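Local coordinates for protein N-acetylglucosamine-specific lectin (Saxidomus purpuratus, PDB 6A7T) that binds N-acetyl-D-glucosamine as a C-type lectin whose carbohydrate recognition does not require calcium, at residues A[51-54]-A[55-58]; A[111-115]-A[116-120]; A[71-74]-A[75-79]; A[100-103]-A[104-108]. One frame throughout, in Å; residues are numbered along the deposited sequence.

Contact 1: residues A[51-54]-A[55-58]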
# COMPACT_ATOMS: atom_id res chain seq x y z
N SER A 51 -16.69 -17.40 5.69
CA SER A 51 -15.96 -16.29 5.01
C SER A 51 -14.49 -16.31 5.43
O SER A 51 -13.62 -16.06 4.58
CB SER A 51 -16.59 -14.93 5.30
OG SER A 51 -17.96 -14.91 4.89
N LYS A 52 -14.22 -16.51 6.71
CA LYS A 52 -12.84 -16.59 7.19
C LYS A 52 -12.08 -17.71 6.45
O LYS A 52 -10.97 -17.50 5.95
CB LYS A 52 -12.83 -16.81 8.69
CG LYS A 52 -11.47 -16.84 9.38
CD LYS A 52 -11.64 -16.99 10.86
CE LYS A 52 -10.34 -16.84 11.57
NZ LYS A 52 -9.52 -18.05 11.35
N THR A 53 -12.70 -18.88 6.38
CA THR A 53 -12.19 -20.04 5.66
C THR A 53 -11.94 -19.71 4.19
O THR A 53 -10.89 -20.09 3.60
CB THR A 53 -13.16 -21.22 5.81
OG1 THR A 53 -13.12 -21.51 7.21
CG2 THR A 53 -12.69 -22.43 5.02
N PHE A 54 -12.88 -19.02 3.58
CA PHE A 54 -12.80 -18.72 2.19
C PHE A 54 -11.62 -17.80 1.93
O PHE A 54 -10.84 -18.07 1.03
CB PHE A 54 -14.07 -18.06 1.67
CG PHE A 54 -13.90 -17.53 0.28
CD1 PHE A 54 -13.73 -18.41 -0.78
CD2 PHE A 54 -13.84 -16.17 0.04
CE1 PHE A 54 -13.52 -17.92 -2.06
CE2 PHE A 54 -13.62 -15.69 -1.24
CZ PHE A 54 -13.50 -16.56 -2.30
N CYS A 55 -11.46 -16.74 2.73
CA CYS A 55 -10.32 -15.87 2.51
C CYS A 55 -9.01 -16.67 2.64
O CYS A 55 -8.10 -16.45 1.87
CB CYS A 55 -10.36 -14.66 3.43
SG CYS A 55 -11.71 -13.54 3.05
N GLU A 56 -8.91 -17.58 3.65
CA GLU A 56 -7.73 -18.44 3.83
C GLU A 56 -7.46 -19.24 2.56
O GLU A 56 -6.27 -19.37 2.14
CB GLU A 56 -7.93 -19.35 5.03
CG GLU A 56 -7.87 -18.60 6.36
CD GLU A 56 -8.40 -19.35 7.59
OE1 GLU A 56 -8.78 -20.55 7.46
OE2 GLU A 56 -8.43 -18.75 8.65
N SER A 57 -8.52 -19.78 1.94
CA SER A 57 -8.42 -20.60 0.73
C SER A 57 -7.81 -19.77 -0.42
O SER A 57 -7.22 -20.38 -1.34
CB SER A 57 -9.75 -21.17 0.34
OG SER A 57 -10.52 -20.27 -0.43
N GLN A 58 -7.90 -18.42 -0.35
CA GLN A 58 -7.40 -17.47 -1.39
C GLN A 58 -6.02 -16.95 -1.05
O GLN A 58 -5.59 -15.91 -1.62
CB GLN A 58 -8.40 -16.34 -1.66
CG GLN A 58 -9.80 -16.87 -2.04
CD GLN A 58 -9.76 -17.77 -3.26
OE1 GLN A 58 -9.96 -19.00 -3.18
NE2 GLN A 58 -9.38 -17.16 -4.37

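Contact 2: residues A[111-115]-A[116-120]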
# COMPACT_ATOMS: atom_id res chain seq x y z
N ASN A 111 -10.73 3.50 15.62
CA ASN A 111 -12.15 3.34 16.00
C ASN A 111 -13.07 3.60 14.79
O ASN A 111 -13.50 4.70 14.53
CB ASN A 111 -12.55 4.20 17.20
CG ASN A 111 -13.97 3.94 17.67
OD1 ASN A 111 -14.68 3.08 17.14
ND2 ASN A 111 -14.42 4.68 18.68
N GLY A 112 -13.39 2.53 14.05
CA GLY A 112 -14.34 2.59 12.97
C GLY A 112 -15.71 2.07 13.32
O GLY A 112 -16.50 1.78 12.45
N TRP A 113 -16.03 1.93 14.62
CA TRP A 113 -17.32 1.43 15.00
C TRP A 113 -18.40 2.46 14.67
O TRP A 113 -18.12 3.63 14.77
CB TRP A 113 -17.36 1.15 16.50
CG TRP A 113 -16.52 -0.02 16.91
CD1 TRP A 113 -15.27 0.01 17.45
CD2 TRP A 113 -16.88 -1.40 16.78
NE1 TRP A 113 -14.86 -1.27 17.73
CE2 TRP A 113 -15.85 -2.14 17.39
CE3 TRP A 113 -18.04 -2.05 16.40
CZ2 TRP A 113 -15.89 -3.52 17.46
CZ3 TRP A 113 -18.11 -3.42 16.49
CH2 TRP A 113 -17.04 -4.14 17.07
N GLY A 114 -19.60 1.97 14.36
CA GLY A 114 -20.78 2.82 14.22
C GLY A 114 -21.22 3.28 15.59
O GLY A 114 -20.77 2.77 16.61
N PRO A 115 -22.11 4.29 15.67
CA PRO A 115 -22.45 4.84 16.97
C PRO A 115 -23.00 3.74 17.90
O PRO A 115 -23.81 2.97 17.49
CB PRO A 115 -23.53 5.88 16.62
CG PRO A 115 -23.40 6.16 15.13
CD PRO A 115 -22.80 4.91 14.52
N ASN A 116 -22.57 3.75 19.17
CA ASN A 116 -23.11 2.87 20.22
C ASN A 116 -22.90 1.38 19.86
O ASN A 116 -23.80 0.54 20.11
CB ASN A 116 -24.56 3.18 20.51
CG ASN A 116 -24.74 4.66 20.79
OD1 ASN A 116 -24.03 5.22 21.63
ND2 ASN A 116 -25.61 5.31 20.04
N ARG A 117 -21.76 1.15 19.22
CA ARG A 117 -21.24 -0.17 18.81
C ARG A 117 -19.80 -0.28 19.30
O ARG A 117 -19.02 0.67 19.28
CB ARG A 117 -21.33 -0.31 17.28
CG ARG A 117 -22.74 -0.37 16.70
CD ARG A 117 -23.64 -1.39 17.33
NE ARG A 117 -24.92 -1.48 16.68
CZ ARG A 117 -25.97 -0.73 17.00
NH1 ARG A 117 -25.87 0.11 18.01
NH2 ARG A 117 -27.12 -0.87 16.36
N PRO A 118 -19.41 -1.49 19.74
CA PRO A 118 -20.26 -2.66 19.73
C PRO A 118 -21.41 -2.67 20.74
O PRO A 118 -21.26 -2.26 21.89
CB PRO A 118 -19.28 -3.79 20.07
CG PRO A 118 -18.20 -3.10 20.90
CD PRO A 118 -18.09 -1.69 20.32
N ASP A 119 -22.56 -3.17 20.33
CA ASP A 119 -23.68 -3.24 21.22
C ASP A 119 -23.51 -4.35 22.28
O ASP A 119 -24.02 -4.26 23.41
CB ASP A 119 -24.95 -3.48 20.43
CG ASP A 119 -26.14 -3.59 21.35
OD1 ASP A 119 -26.45 -2.57 21.98
OD2 ASP A 119 -26.72 -4.70 21.45
N ALA A 120 -22.83 -5.43 21.91
CA ALA A 120 -22.76 -6.65 22.76
C ALA A 120 -21.42 -7.38 22.53
O ALA A 120 -20.71 -7.14 21.55
CB ALA A 120 -23.93 -7.56 22.49
O HOH W 1 -19.13 3.85 18.45

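Contact 3: residues A[71-74]-A[75-79]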
# COMPACT_ATOMS: atom_id res chain seq x y z
N ASP A 71 -9.75 2.40 6.01
CA ASP A 71 -11.18 2.47 6.26
C ASP A 71 -11.84 3.23 5.10
O ASP A 71 -12.86 2.80 4.57
CB ASP A 71 -11.45 3.12 7.60
CG ASP A 71 -12.91 3.23 7.97
OD1 ASP A 71 -13.55 2.21 8.16
OD2 ASP A 71 -13.38 4.42 8.10
N ASP A 72 -11.22 4.35 4.71
CA ASP A 72 -11.78 5.19 3.65
C ASP A 72 -11.79 4.42 2.33
O ASP A 72 -12.79 4.46 1.57
CB ASP A 72 -11.04 6.54 3.58
CG ASP A 72 -11.30 7.51 4.74
OD1 ASP A 72 -12.25 7.30 5.53
OD2 ASP A 72 -10.49 8.51 4.89
N PHE A 73 -10.70 3.74 2.00
CA PHE A 73 -10.60 2.97 0.82
C PHE A 73 -11.76 1.98 0.79
O PHE A 73 -12.44 1.86 -0.21
CB PHE A 73 -9.25 2.23 0.74
CG PHE A 73 -9.26 1.10 -0.24
CD1 PHE A 73 -9.32 1.35 -1.61
CD2 PHE A 73 -9.26 -0.22 0.20
CE1 PHE A 73 -9.39 0.31 -2.53
CE2 PHE A 73 -9.32 -1.25 -0.71
CZ PHE A 73 -9.36 -0.99 -2.07
N ILE A 74 -11.95 1.21 1.87
CA ILE A 74 -12.97 0.16 1.88
C ILE A 74 -14.34 0.80 1.67
O ILE A 74 -15.14 0.31 0.87
CB ILE A 74 -12.89 -0.66 3.17
CG1 ILE A 74 -11.60 -1.47 3.21
CG2 ILE A 74 -14.13 -1.52 3.33
CD1 ILE A 74 -11.23 -2.00 4.57
N ARG A 75 -14.61 1.89 2.41
CA ARG A 75 -15.89 2.56 2.32
C ARG A 75 -16.12 3.00 0.87
O ARG A 75 -17.25 2.93 0.38
CB ARG A 75 -15.98 3.71 3.31
CG ARG A 75 -17.39 4.30 3.34
CD ARG A 75 -17.53 5.39 4.36
NE ARG A 75 -17.37 4.91 5.71
CZ ARG A 75 -16.27 4.94 6.43
NH1 ARG A 75 -15.20 5.59 6.03
NH2 ARG A 75 -16.27 4.27 7.58
N GLY A 76 -15.06 3.52 0.24
CA GLY A 76 -15.14 3.96 -1.19
C GLY A 76 -15.68 2.90 -2.13
O GLY A 76 -16.47 3.21 -3.02
N VAL A 77 -15.27 1.64 -1.94
CA VAL A 77 -15.72 0.54 -2.75
C VAL A 77 -17.15 0.14 -2.36
O VAL A 77 -18.06 0.13 -3.22
CB VAL A 77 -14.75 -0.66 -2.67
CG1 VAL A 77 -15.24 -1.83 -3.50
CG2 VAL A 77 -13.35 -0.27 -3.12
N ILE A 78 -17.40 -0.17 -1.08
CA ILE A 78 -18.68 -0.79 -0.73
C ILE A 78 -19.84 0.23 -0.84
O ILE A 78 -20.95 -0.16 -1.11
CB ILE A 78 -18.58 -1.51 0.63
CG1 ILE A 78 -18.35 -0.56 1.80
CG2 ILE A 78 -17.51 -2.57 0.52
CD1 ILE A 78 -18.09 -1.27 3.09
N SER A 79 -19.58 1.52 -0.61
CA SER A 79 -20.63 2.58 -0.67
C SER A 79 -21.07 2.83 -2.12
O SER A 79 -22.13 3.45 -2.34
CB SER A 79 -20.18 3.85 -0.02
OG SER A 79 -19.21 4.51 -0.82
O HOH W 2 -14.82 7.82 4.12

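Contact 4: residues A[100-103]-A[104-108]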
# COMPACT_ATOMS: atom_id res chain seq x y z
N TYR A 100 -13.05 -7.11 21.37
CA TYR A 100 -12.88 -7.32 19.95
C TYR A 100 -11.40 -7.11 19.56
O TYR A 100 -10.70 -6.16 19.93
CB TYR A 100 -13.90 -6.46 19.17
CG TYR A 100 -15.32 -6.90 19.33
CD1 TYR A 100 -15.89 -7.86 18.51
CD2 TYR A 100 -16.15 -6.35 20.31
CE1 TYR A 100 -17.18 -8.31 18.65
CE2 TYR A 100 -17.45 -6.78 20.48
CZ TYR A 100 -17.97 -7.80 19.69
OH TYR A 100 -19.21 -8.32 19.81
N ARG A 101 -10.91 -8.04 18.72
CA ARG A 101 -9.58 -8.04 18.15
C ARG A 101 -9.67 -8.41 16.66
O ARG A 101 -10.59 -9.09 16.23
CB ARG A 101 -8.70 -9.08 18.85
CG ARG A 101 -8.58 -8.93 20.36
CD ARG A 101 -7.81 -7.71 20.78
NE ARG A 101 -6.38 -7.83 20.56
CZ ARG A 101 -5.43 -7.44 21.41
NH1 ARG A 101 -5.77 -6.75 22.48
NH2 ARG A 101 -4.15 -7.75 21.18
N TRP A 102 -8.69 -7.95 15.90
CA TRP A 102 -8.53 -8.42 14.54
C TRP A 102 -8.12 -9.89 14.57
O TRP A 102 -7.56 -10.35 15.54
CB TRP A 102 -7.51 -7.58 13.77
CG TRP A 102 -7.92 -6.15 13.64
CD1 TRP A 102 -7.25 -5.06 14.11
CD2 TRP A 102 -9.09 -5.65 13.00
NE1 TRP A 102 -7.91 -3.90 13.81
CE2 TRP A 102 -9.06 -4.24 13.15
CE3 TRP A 102 -10.18 -6.24 12.34
CZ2 TRP A 102 -10.06 -3.43 12.63
CZ3 TRP A 102 -11.19 -5.44 11.87
CH2 TRP A 102 -11.14 -4.05 12.03
N ILE A 103 -8.40 -10.59 13.48
CA ILE A 103 -8.21 -12.06 13.50
C ILE A 103 -6.73 -12.46 13.49
O ILE A 103 -6.46 -13.62 13.79
CB ILE A 103 -8.96 -12.74 12.35
CG1 ILE A 103 -8.52 -12.17 11.01
CG2 ILE A 103 -10.46 -12.71 12.61
CD1 ILE A 103 -8.92 -13.05 9.83
N ASP A 104 -5.80 -11.55 13.22
CA ASP A 104 -4.37 -11.82 13.48
C ASP A 104 -4.00 -11.67 14.97
O ASP A 104 -2.79 -11.77 15.31
CB ASP A 104 -3.44 -10.91 12.69
CG ASP A 104 -3.60 -9.42 12.92
OD1 ASP A 104 -4.40 -9.02 13.76
OD2 ASP A 104 -2.91 -8.66 12.20
N GLY A 105 -4.99 -11.39 15.81
CA GLY A 105 -4.83 -11.23 17.26
C GLY A 105 -4.61 -9.79 17.73
O GLY A 105 -4.67 -9.53 18.98
N SER A 106 -4.41 -8.86 16.78
CA SER A 106 -3.98 -7.48 17.10
C SER A 106 -5.14 -6.63 17.63
O SER A 106 -6.31 -6.89 17.37
CB SER A 106 -3.32 -6.81 15.94
OG SER A 106 -4.21 -6.62 14.84
N SER A 107 -4.80 -5.62 18.45
CA SER A 107 -5.82 -4.71 19.04
C SER A 107 -6.38 -3.80 17.94
O SER A 107 -5.66 -3.50 17.01
CB SER A 107 -5.27 -3.84 20.15
OG SER A 107 -4.05 -3.27 19.72
N ILE A 108 -7.63 -3.42 18.12
CA ILE A 108 -8.36 -2.52 17.21
C ILE A 108 -8.02 -1.09 17.63
O ILE A 108 -8.74 -0.50 18.46
CB ILE A 108 -9.87 -2.86 17.16
CG1 ILE A 108 -10.10 -4.35 16.86
CG2 ILE A 108 -10.57 -1.97 16.15
CD1 ILE A 108 -11.53 -4.76 16.51
O HOH W 3 -8.91 -4.22 20.56

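Contact 1: residues A[51-54]-A[55-58]
F54 places its ring beside Q58 by holding CG anti to the backbone N (chi1 170°), and Q58 turns CG beside its own backbone N, which brings CG over one face of that ring; a further bend at chi2 lays the amide alongside. Q58 CG lies 4.0 Å from the ring centroid of F54 and 24° off the ring normal, a CH-pi contact displaced toward the rim. The amide of Q58 is turned to within 10° of the ring plane. S57 folds OG back to 2.7 Å from F54 O, where it donates in the carbonyl plane on a lone pair, while Q58 N adds a weak bond to the same oxygen. On another side of the helix, K52 runs extended and bends at its last torsion, bringing NZ to 3.0 Å from E56 OE2, one turn on, in a salt bridge nearly in line with the C-O bond. The helical bonds beneath are regular: C55 N reaches S51 O at 2.9 Å and E56 N reaches K52 O at 3.1 Å. R46 adds a cation-pi contact to F54. C55 is disulfide-bonded to C152 on strand 148-154, and this tie between helix 48-57 and the closing strand of the domain is a hallmark of the C-type lectin fold.

Contact 2: residues A[111-115]-A[116-120]
G114 to R117 form a type II beta turn, closed by a weak R117 N to G114 O bond of 3.2 Å, and a cis peptide follows directly at P118. Water 1 braces the turn, donating to G114 O at 2.7 Å and, at longer range, to R117 O. The cis bend lays P118 across W113 at about a right angle: P118 CD stands 3.7 Å from the centroid of the six-membered ring and only 12° off its normal, a centred CH-pi contact. R117 O approaches the root of the same indole, 3.3 Å from W113 CB. This R117-P118-D119 run, with its cis-proline, resembles the EPN or QPD motif in the long loop of C-type lectins, and R117 contacts N-acetyl-D-glucosamine in another structure of this protein. Bent at chi2 (-51°), the arginine curls back so that NH1 reaches N116 O at 3.0 Å; the oxygen lies in the guanidinium plane, whereas the nitrogen stands above the carbonyl plane. NE is held by N138, another sugar-binding residue. Before the turn, N111 OD1 accepts from W113 N at 3.1 Å in an Asx turn, while the rings of W137 and Y100 each meet W113 edge-to-face.

Contact 3: residues A[71-74]-A[75-79]
R75 meets D71 and D72, one turn back on helix 68-78 of the C-type lectin fold, in an intrahelical salt-bridge network. Both terminal nitrogens converge on a single oxygen: NH2 is 2.9 Å and NH1 3.0 Å from D71 OD2. They come from the same face of the carboxylate, whose plane is turned 68° from the guanidinium, while OD2 itself lies near the guanidinium plane. R75 gets there by bending at chi3 (-65°) after an otherwise extended start. NH1 also faces D72 OD1 at 3.4 Å, a looser ion pair that water 2 bridges by donating to the carboxylate and accepting from NH1. The guanidinium beside D71 OD2 would be expected to favour the ionised carboxylate. On other sides of the helix, I74 CG2 lies 4.0 Å from I78 CD1, the two side chains side by side, and F73 CE1 likewise runs beside V77 CG2. Farther out, Y127 OH bonds to D71 OD1 and W135 O takes a hydrogen bond from R75 NH2, which probably helps to hold both ends of the bridge in place. F34 stacks on F73. At the C-terminal side, S79 N at 2.9 Å and S79 OG at 2.8 Å reach R75 O from opposite faces of its carbonyl plane.

Contact 4: residues A[100-103]-A[104-108]
R101 and G105 supply the main polar grip: NE and NH2 approach G105 O side-on, each at 2.9 Å, and the oxygen lies near the guanidinium plane. The two bonds differ at the acceptor, since NH2 comes in the carbonyl plane and NE from above it. Successive bends at chi2 (-69°) and chi3 (-73°) curl the arginine over the turn, so that S107 N lies over one face of the guanidinium, toward its rim; NH1 has its salt bridge with E99. Among backbone bonds, G105 N reaches W102 O at 2.8 Å and closes the type I turn W102 to G105; W102 N to S106 O, 3.0 Å, lies just outside it. Here the chain leaves edge strand 99-102 and doubles back into the connection that leads to the long loop of the C-type lectin fold. D104 OD1 accepts from S106 N at 3.0 Å, an Asx turn, and also from S106 OG at 2.6 Å. Apolar contact gathers on W102, where I108 crosses at about a right angle and sets CG1 over the five-membered ring, 3.9 Å from its centroid and 14° off the normal, a CH-pi contact. W137 meets the same indole edge-to-face. Water 3 links Y100 O to I108 N.

Contacts 1 and 3 each lie within one helix, on opposite sides of the chain's centre, and both are partly buried: each combines apolar packing against strands with an intrahelical salt bridge; in contact 3 the bridge is itself tied to strand residue Y127. Contact 2 lies wholly in the connection between strands 99-102 and 124-130, and contact 4 spans the end of strand 99-102 and the start of that connection, where beta turns and Asx turns take the place of helical bonds. Contact 2 is a surface contact and holds sugar-site residues; contact 4 is partly buried. These two touch: Y100 OH probably bonds to A120 O, and Y100 packs on W113 and P118. Contacts 1 and 4 meet lightly, through K52 and I103.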